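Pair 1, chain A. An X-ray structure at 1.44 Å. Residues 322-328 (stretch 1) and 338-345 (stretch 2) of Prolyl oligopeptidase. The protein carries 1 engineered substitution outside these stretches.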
# COMPACT_ATOMS: atom_id res chain seq x y z
N GLY A 322 -32.68 1.95 7.79
CA GLY A 322 -33.25 2.90 8.73
C GLY A 322 -32.21 3.35 9.72
O GLY A 322 -31.06 3.64 9.35
N SER A 323 -32.57 3.38 11.00
CA SER A 323 -31.65 3.85 12.03
C SER A 323 -30.71 2.74 12.55
O SER A 323 -29.95 3.00 13.48
CB SER A 323 -32.44 4.46 13.20
OG SER A 323 -33.42 3.56 13.62
N LEU A 324 -30.76 1.56 11.97
CA LEU A 324 -29.88 0.46 12.37
C LEU A 324 -28.65 0.48 11.47
O LEU A 324 -28.74 0.20 10.27
CB LEU A 324 -30.62 -0.87 12.22
CG LEU A 324 -29.92 -2.08 12.87
CD1 LEU A 324 -29.94 -1.93 14.36
CD2 LEU A 324 -30.64 -3.35 12.46
N VAL A 325 -27.51 0.81 12.05
CA VAL A 325 -26.25 1.01 11.32
C VAL A 325 -25.38 -0.23 11.52
O VAL A 325 -25.14 -0.65 12.68
CB VAL A 325 -25.53 2.26 11.81
CG1 VAL A 325 -24.30 2.49 11.01
CG2 VAL A 325 -26.43 3.47 11.69
N TYR A 326 -24.90 -0.80 10.42
CA TYR A 326 -24.07 -2.00 10.43
C TYR A 326 -22.62 -1.58 10.26
O TYR A 326 -22.30 -0.81 9.33
CB TYR A 326 -24.47 -2.91 9.26
CG TYR A 326 -25.82 -3.57 9.37
CD1 TYR A 326 -26.99 -2.82 9.25
CD2 TYR A 326 -25.94 -4.92 9.57
CE1 TYR A 326 -28.26 -3.44 9.36
CE2 TYR A 326 -27.16 -5.54 9.70
CZ TYR A 326 -28.31 -4.81 9.57
OH TYR A 326 -29.56 -5.38 9.64
N ILE A 327 -21.74 -2.06 11.14
CA ILE A 327 -20.39 -1.54 11.27
C ILE A 327 -19.43 -2.69 11.41
O ILE A 327 -19.63 -3.57 12.27
CB ILE A 327 -20.28 -0.60 12.48
CG1 ILE A 327 -21.38 0.47 12.44
CG2 ILE A 327 -18.91 0.04 12.53
CD1 ILE A 327 -21.34 1.51 13.59
N LYS A 328 -18.33 -2.64 10.66
CA LYS A 328 -17.23 -3.57 10.87
C LYS A 328 -16.33 -2.98 11.94
O LYS A 328 -15.95 -1.81 11.85
CB LYS A 328 -16.43 -3.77 9.59
CG LYS A 328 -15.27 -4.77 9.76
CD LYS A 328 -14.56 -5.17 8.45
CE LYS A 328 -13.84 -4.05 7.74
NZ LYS A 328 -12.69 -3.54 8.50
N VAL A 338 -18.95 -7.85 12.86
CA VAL A 338 -19.95 -6.86 12.44
C VAL A 338 -20.90 -6.64 13.60
O VAL A 338 -21.49 -7.61 14.11
CB VAL A 338 -20.76 -7.28 11.20
CG1 VAL A 338 -21.78 -6.21 10.84
CG2 VAL A 338 -19.86 -7.59 10.02
N ILE A 339 -21.08 -5.38 13.97
CA ILE A 339 -22.06 -4.98 14.95
C ILE A 339 -23.15 -4.16 14.27
O ILE A 339 -23.00 -3.65 13.16
CB ILE A 339 -21.44 -4.18 16.13
CG1 ILE A 339 -20.82 -2.89 15.59
CG2 ILE A 339 -20.43 -5.00 16.90
CD1 ILE A 339 -20.44 -1.91 16.72
N THR A 340 -24.28 -4.03 14.97
CA THR A 340 -25.26 -3.00 14.68
C THR A 340 -25.31 -2.02 15.83
O THR A 340 -25.25 -2.42 17.00
CB THR A 340 -26.64 -3.60 14.41
OG1 THR A 340 -27.11 -4.35 15.56
CG2 THR A 340 -26.64 -4.48 13.15
N ILE A 341 -25.47 -0.73 15.50
CA ILE A 341 -25.73 0.35 16.47
C ILE A 341 -27.07 0.93 16.04
O ILE A 341 -27.22 1.41 14.91
CB ILE A 341 -24.61 1.42 16.49
CG1 ILE A 341 -23.25 0.82 16.91
CG2 ILE A 341 -25.00 2.56 17.46
CD1 ILE A 341 -22.08 1.78 17.01
N ASP A 342 -28.06 0.84 16.93
CA ASP A 342 -29.41 1.31 16.66
C ASP A 342 -29.54 2.75 17.16
O ASP A 342 -29.52 3.01 18.37
CB ASP A 342 -30.42 0.37 17.33
CG ASP A 342 -31.82 0.69 16.99
OD1 ASP A 342 -32.10 1.84 16.59
OD2 ASP A 342 -32.67 -0.22 17.07
N LEU A 343 -29.57 3.69 16.24
CA LEU A 343 -29.60 5.10 16.57
C LEU A 343 -30.99 5.61 16.90
O LEU A 343 -31.14 6.80 17.19
CB LEU A 343 -29.03 5.88 15.38
CG LEU A 343 -27.55 5.59 15.05
CD1 LEU A 343 -27.11 6.43 13.84
CD2 LEU A 343 -26.66 5.85 16.23
N SER A 344 -32.03 4.78 16.81
CA SER A 344 -33.35 5.26 17.23
C SER A 344 -33.45 5.44 18.73
O SER A 344 -34.43 6.03 19.18
CB SER A 344 -34.45 4.32 16.73
OG SER A 344 -34.39 3.11 17.43
N LYS A 345 -32.48 4.95 19.50
CA LYS A 345 -32.42 5.05 20.94
C LYS A 345 -31.51 6.21 21.36
O LYS A 345 -30.52 6.50 20.69
CB LYS A 345 -31.78 3.77 21.51
CG LYS A 345 -32.12 2.44 20.82
CD LYS A 345 -33.55 2.07 21.02
CE LYS A 345 -33.96 0.95 20.09
NZ LYS A 345 -35.20 0.28 20.59

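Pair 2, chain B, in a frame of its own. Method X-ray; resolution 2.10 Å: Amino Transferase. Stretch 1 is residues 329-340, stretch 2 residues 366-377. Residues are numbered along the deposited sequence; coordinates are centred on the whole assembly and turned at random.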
# COMPACT_ATOMS: atom_id res chain seq x y z
N LYS B 329 0.46 24.01 26.21
CA LYS B 329 0.56 24.82 24.98
C LYS B 329 1.41 24.04 23.97
O LYS B 329 2.59 23.85 24.20
CB LYS B 329 1.15 26.22 25.21
CG LYS B 329 1.01 27.14 23.97
CD LYS B 329 1.34 28.61 24.26
CE LYS B 329 1.05 29.49 23.01
NZ LYS B 329 1.24 30.98 23.19
N PRO B 330 0.80 23.57 22.85
CA PRO B 330 1.59 22.75 21.92
C PRO B 330 2.46 23.59 21.00
O PRO B 330 2.02 24.65 20.55
CB PRO B 330 0.50 22.04 21.11
CG PRO B 330 -0.62 22.99 21.07
CD PRO B 330 -0.57 23.79 22.34
N ASP B 331 3.67 23.10 20.69
CA ASP B 331 4.59 23.76 19.74
C ASP B 331 4.40 23.28 18.29
O ASP B 331 4.91 23.93 17.36
CB ASP B 331 6.04 23.55 20.18
CG ASP B 331 6.38 24.29 21.46
OD1 ASP B 331 5.91 25.43 21.64
OD2 ASP B 331 7.12 23.73 22.29
N GLY B 332 3.69 22.17 18.10
CA GLY B 332 3.48 21.62 16.76
C GLY B 332 2.29 20.69 16.66
O GLY B 332 1.62 20.44 17.66
N ALA B 333 2.04 20.18 15.44
CA ALA B 333 0.87 19.34 15.13
C ALA B 333 -0.44 20.18 15.30
O ALA B 333 -0.37 21.43 15.40
CB ALA B 333 0.87 18.04 15.97
N PHE B 334 -1.60 19.53 15.28
CA PHE B 334 -2.89 20.25 15.43
C PHE B 334 -3.84 19.63 16.46
O PHE B 334 -5.06 19.59 16.28
CB PHE B 334 -3.53 20.59 14.08
CG PHE B 334 -3.56 19.46 13.07
CD1 PHE B 334 -4.18 18.23 13.36
CD2 PHE B 334 -3.08 19.66 11.77
CE1 PHE B 334 -4.26 17.21 12.40
CE2 PHE B 334 -3.16 18.65 10.79
CZ PHE B 334 -3.74 17.43 11.10
N TYR B 335 -3.25 19.20 17.58
CA TYR B 335 -3.95 18.60 18.70
C TYR B 335 -3.58 19.34 19.98
O TYR B 335 -2.40 19.60 20.22
CB TYR B 335 -3.54 17.14 18.82
CG TYR B 335 -3.64 16.38 17.53
CD1 TYR B 335 -4.88 15.99 17.03
CD2 TYR B 335 -2.50 16.07 16.79
CE1 TYR B 335 -4.98 15.29 15.82
CE2 TYR B 335 -2.59 15.39 15.60
CZ TYR B 335 -3.83 14.99 15.11
OH TYR B 335 -3.92 14.30 13.94
N MSE B 336 -4.58 19.70 20.79
CA MSE B 336 -4.31 20.30 22.08
C MSE B 336 -4.60 19.27 23.18
O MSE B 336 -5.67 18.63 23.19
CB MSE B 336 -5.10 21.57 22.29
CG MSE B 336 -4.64 22.34 23.54
SE MSE B 336 -5.29 24.08 23.53
CE MSE B 336 -4.27 24.73 22.07
N PHE B 337 -3.65 19.15 24.10
CA PHE B 337 -3.71 18.19 25.21
C PHE B 337 -4.15 19.00 26.44
O PHE B 337 -3.42 19.89 26.91
CB PHE B 337 -2.34 17.51 25.37
CG PHE B 337 -2.42 16.06 25.72
CD1 PHE B 337 -3.07 15.17 24.88
CD2 PHE B 337 -1.79 15.55 26.87
CE1 PHE B 337 -3.15 13.83 25.19
CE2 PHE B 337 -1.85 14.20 27.17
CZ PHE B 337 -2.52 13.34 26.32
N VAL B 338 -5.36 18.71 26.93
CA VAL B 338 -6.01 19.45 28.04
C VAL B 338 -6.28 18.49 29.19
O VAL B 338 -6.71 17.33 28.97
CB VAL B 338 -7.33 20.08 27.55
CG1 VAL B 338 -8.05 20.89 28.65
CG2 VAL B 338 -7.08 20.97 26.33
N LYS B 339 -6.00 18.93 30.42
CA LYS B 339 -6.26 18.10 31.59
C LYS B 339 -7.77 18.02 31.86
O LYS B 339 -8.46 19.05 31.85
CB LYS B 339 -5.50 18.57 32.85
CG LYS B 339 -5.62 17.44 33.88
CD LYS B 339 -4.72 17.35 35.05
CE LYS B 339 -4.82 15.86 35.60
NZ LYS B 339 -6.21 15.16 35.45
N ALA B 340 -8.27 16.80 32.08
CA ALA B 340 -9.69 16.59 32.42
C ALA B 340 -10.00 17.19 33.80
O ALA B 340 -9.10 17.31 34.64
CB ALA B 340 -10.03 15.10 32.41
N GLY B 366 -2.40 6.38 26.02
CA GLY B 366 -1.52 6.07 27.13
C GLY B 366 -1.50 7.15 28.19
O GLY B 366 -0.59 7.14 28.99
N CYS B 367 -2.51 8.03 28.22
CA CYS B 367 -2.59 9.16 29.18
C CYS B 367 -3.94 9.40 29.89
O CYS B 367 -4.70 10.30 29.49
CB CYS B 367 -2.10 10.45 28.51
SG CYS B 367 -0.64 11.05 29.19
N PRO B 368 -4.23 8.62 30.96
CA PRO B 368 -5.43 8.88 31.75
C PRO B 368 -5.40 10.27 32.43
O PRO B 368 -4.32 10.78 32.78
CB PRO B 368 -5.41 7.77 32.82
CG PRO B 368 -4.47 6.74 32.33
CD PRO B 368 -3.49 7.44 31.46
N GLY B 369 -6.58 10.85 32.60
CA GLY B 369 -6.74 12.18 33.19
C GLY B 369 -6.64 13.36 32.24
O GLY B 369 -6.84 14.49 32.67
N TRP B 370 -6.33 13.11 30.96
CA TRP B 370 -6.18 14.14 29.92
C TRP B 370 -7.10 13.84 28.76
O TRP B 370 -7.71 12.77 28.69
CB TRP B 370 -4.74 14.17 29.41
CG TRP B 370 -3.75 14.66 30.41
CD1 TRP B 370 -3.28 13.98 31.49
CD2 TRP B 370 -3.13 15.96 30.45
NE1 TRP B 370 -2.41 14.76 32.19
CE2 TRP B 370 -2.27 15.97 31.57
CE3 TRP B 370 -3.19 17.11 29.63
CZ2 TRP B 370 -1.48 17.09 31.92
CZ3 TRP B 370 -2.40 18.24 29.97
CH2 TRP B 370 -1.55 18.21 31.11
N VAL B 371 -7.26 14.82 27.88
CA VAL B 371 -8.04 14.67 26.66
C VAL B 371 -7.33 15.35 25.49
O VAL B 371 -6.52 16.25 25.69
CB VAL B 371 -9.46 15.25 26.79
CG1 VAL B 371 -10.24 14.54 27.89
CG2 VAL B 371 -9.43 16.80 27.00
N ARG B 372 -7.66 14.90 24.29
CA ARG B 372 -7.13 15.47 23.06
C ARG B 372 -8.27 16.20 22.36
O ARG B 372 -9.33 15.61 22.08
CB ARG B 372 -6.59 14.39 22.13
CG ARG B 372 -5.93 15.01 20.88
CD ARG B 372 -5.62 14.01 19.83
NE ARG B 372 -6.80 13.60 19.07
CZ ARG B 372 -6.78 12.82 17.98
NH1 ARG B 372 -5.65 12.33 17.51
NH2 ARG B 372 -7.91 12.52 17.37
N ILE B 373 -8.02 17.47 22.04
CA ILE B 373 -8.95 18.35 21.33
C ILE B 373 -8.25 18.73 20.01
O ILE B 373 -7.24 19.43 20.03
CB ILE B 373 -9.26 19.62 22.18
CG1 ILE B 373 -9.72 19.25 23.60
CG2 ILE B 373 -10.27 20.50 21.48
CD1 ILE B 373 -10.24 20.41 24.46
N SER B 374 -8.73 18.23 18.88
CA SER B 374 -8.14 18.54 17.58
C SER B 374 -8.60 19.93 17.18
O SER B 374 -9.77 20.27 17.43
CB SER B 374 -8.58 17.53 16.51
OG SER B 374 -8.28 16.20 16.90
N TYR B 375 -7.70 20.74 16.62
CA TYR B 375 -8.06 22.11 16.15
C TYR B 375 -7.88 22.34 14.65
O TYR B 375 -7.98 23.49 14.17
CB TYR B 375 -7.47 23.22 17.02
CG TYR B 375 -5.99 23.18 17.21
CD1 TYR B 375 -5.13 23.80 16.29
CD2 TYR B 375 -5.42 22.55 18.32
CE1 TYR B 375 -3.75 23.78 16.47
CE2 TYR B 375 -4.02 22.55 18.50
CZ TYR B 375 -3.20 23.18 17.56
OH TYR B 375 -1.83 23.18 17.69
N CYS B 376 -7.76 21.23 13.89
CA CYS B 376 -7.88 21.21 12.42
C CYS B 376 -9.41 21.28 12.12
O CYS B 376 -10.04 20.39 11.50
CB CYS B 376 -7.21 19.95 11.86
SG CYS B 376 -7.58 18.42 12.80
N VAL B 377 -9.99 22.37 12.59
CA VAL B 377 -11.43 22.61 12.60
C VAL B 377 -11.66 24.04 12.15
O VAL B 377 -10.70 24.79 11.98
CB VAL B 377 -12.02 22.43 14.04
CG1 VAL B 377 -11.74 21.00 14.59
CG2 VAL B 377 -11.47 23.51 15.01
O HOH W 1 -0.96 20.90 18.41

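The sharpest difference lies where Leu A343 of pair 1 matches Tyr B375 of pair 2, just past the end of the second strand. In pair 1 this residue is a leucine whose CD1 meets Val A325 CG2 at 3.7 Å, a simple aliphatic contact. In pair 2 it is a tyrosine whose ring extends alongside the first stretch: CE1 lies 4.0 Å from Phe B334 CB, CE2 lies 4.1 Å from Met B336 CB, and one ring face covers Phe B334 C. Its hydroxyl donates to water 1 (Tyr B375 OH to water O, 2.5 Å), and that water donates in turn to Gly B332 O and Tyr B335 O, each 2.7 Å from the water O, so the tyrosine is tied to the backbone of the first stretch through one water.

Beneath this difference the backbones agree: 14 central residues superpose at 0.6 Å RMSD. Each pair is two antiparallel strands, with axes 4.6 Å apart at 153° in pair 1 and 4.5 Å apart at 151° in pair 2. Val A325 with Ile A341 corresponds to Met B336 with Ile B373, and Ile A327 with Ile A339 to Val B338 with Val B371; these are the hydrogen-bonded bridges, each closed by two N-H to O bonds. Ile A341 N to Val A325 O (2.8 Å) has its match in Ile B373 N to Met B336 O (2.9 Å). The ladder extends past the strands in both, through Leu A343 N to Ser A323 O and Tyr B375 N to Phe B334 O, both 2.9 Å.

On the face carrying these hydrogen-bonded pairs, aliphatic packing is similar. Ile A327 CD1 touches Ile A341 CD1 at 3.5 Å; at the matching positions Val B338 CG2 touches Ile B373 CD1 at 3.7 Å, the shorter valine still reaching its diagonal neighbour.

The face of Tyr A326 and Thr A340 is filled differently. There the threonine methyl lies over one face of the ring in a CH-pi contact: Thr A340 CG2 sits 3.7 Å from the centroid of the Tyr A326 ring, nearly along its normal. The ring of the matching Phe B337 instead lies against Trp B370, which matches Val A338. CD2 of Phe B337 meets CE3 of Trp B370 at 3.5 Å, and the two ring systems are near parallel but slid apart, so they barely overlap. Arg B372, in the place of Thr A340, lays one guanidinium face against Tyr B335, with NH1 3.5 Å from Tyr B335 CE1.

The indole also receives Lys B339, whose CB stands 4.1 Å from the centroid of the six-membered ring of Trp B370, over its face. Lys B339 NZ hydrogen-bonds Gly B369 O at 2.9 Å. At the other end, Ser A344 OG donates to Asp A342 OD1 (2.8 Å), whereas the matching Cys B376 places CB over the Phe B334 ring, 3.9 Å from its centroid. The stretches of pair 2, which are also longer, bury 1012 Å², against 602 Å² in pair 1; Tyr B375 and Trp B370 cover more area than the matching Leu A343 and Val A338.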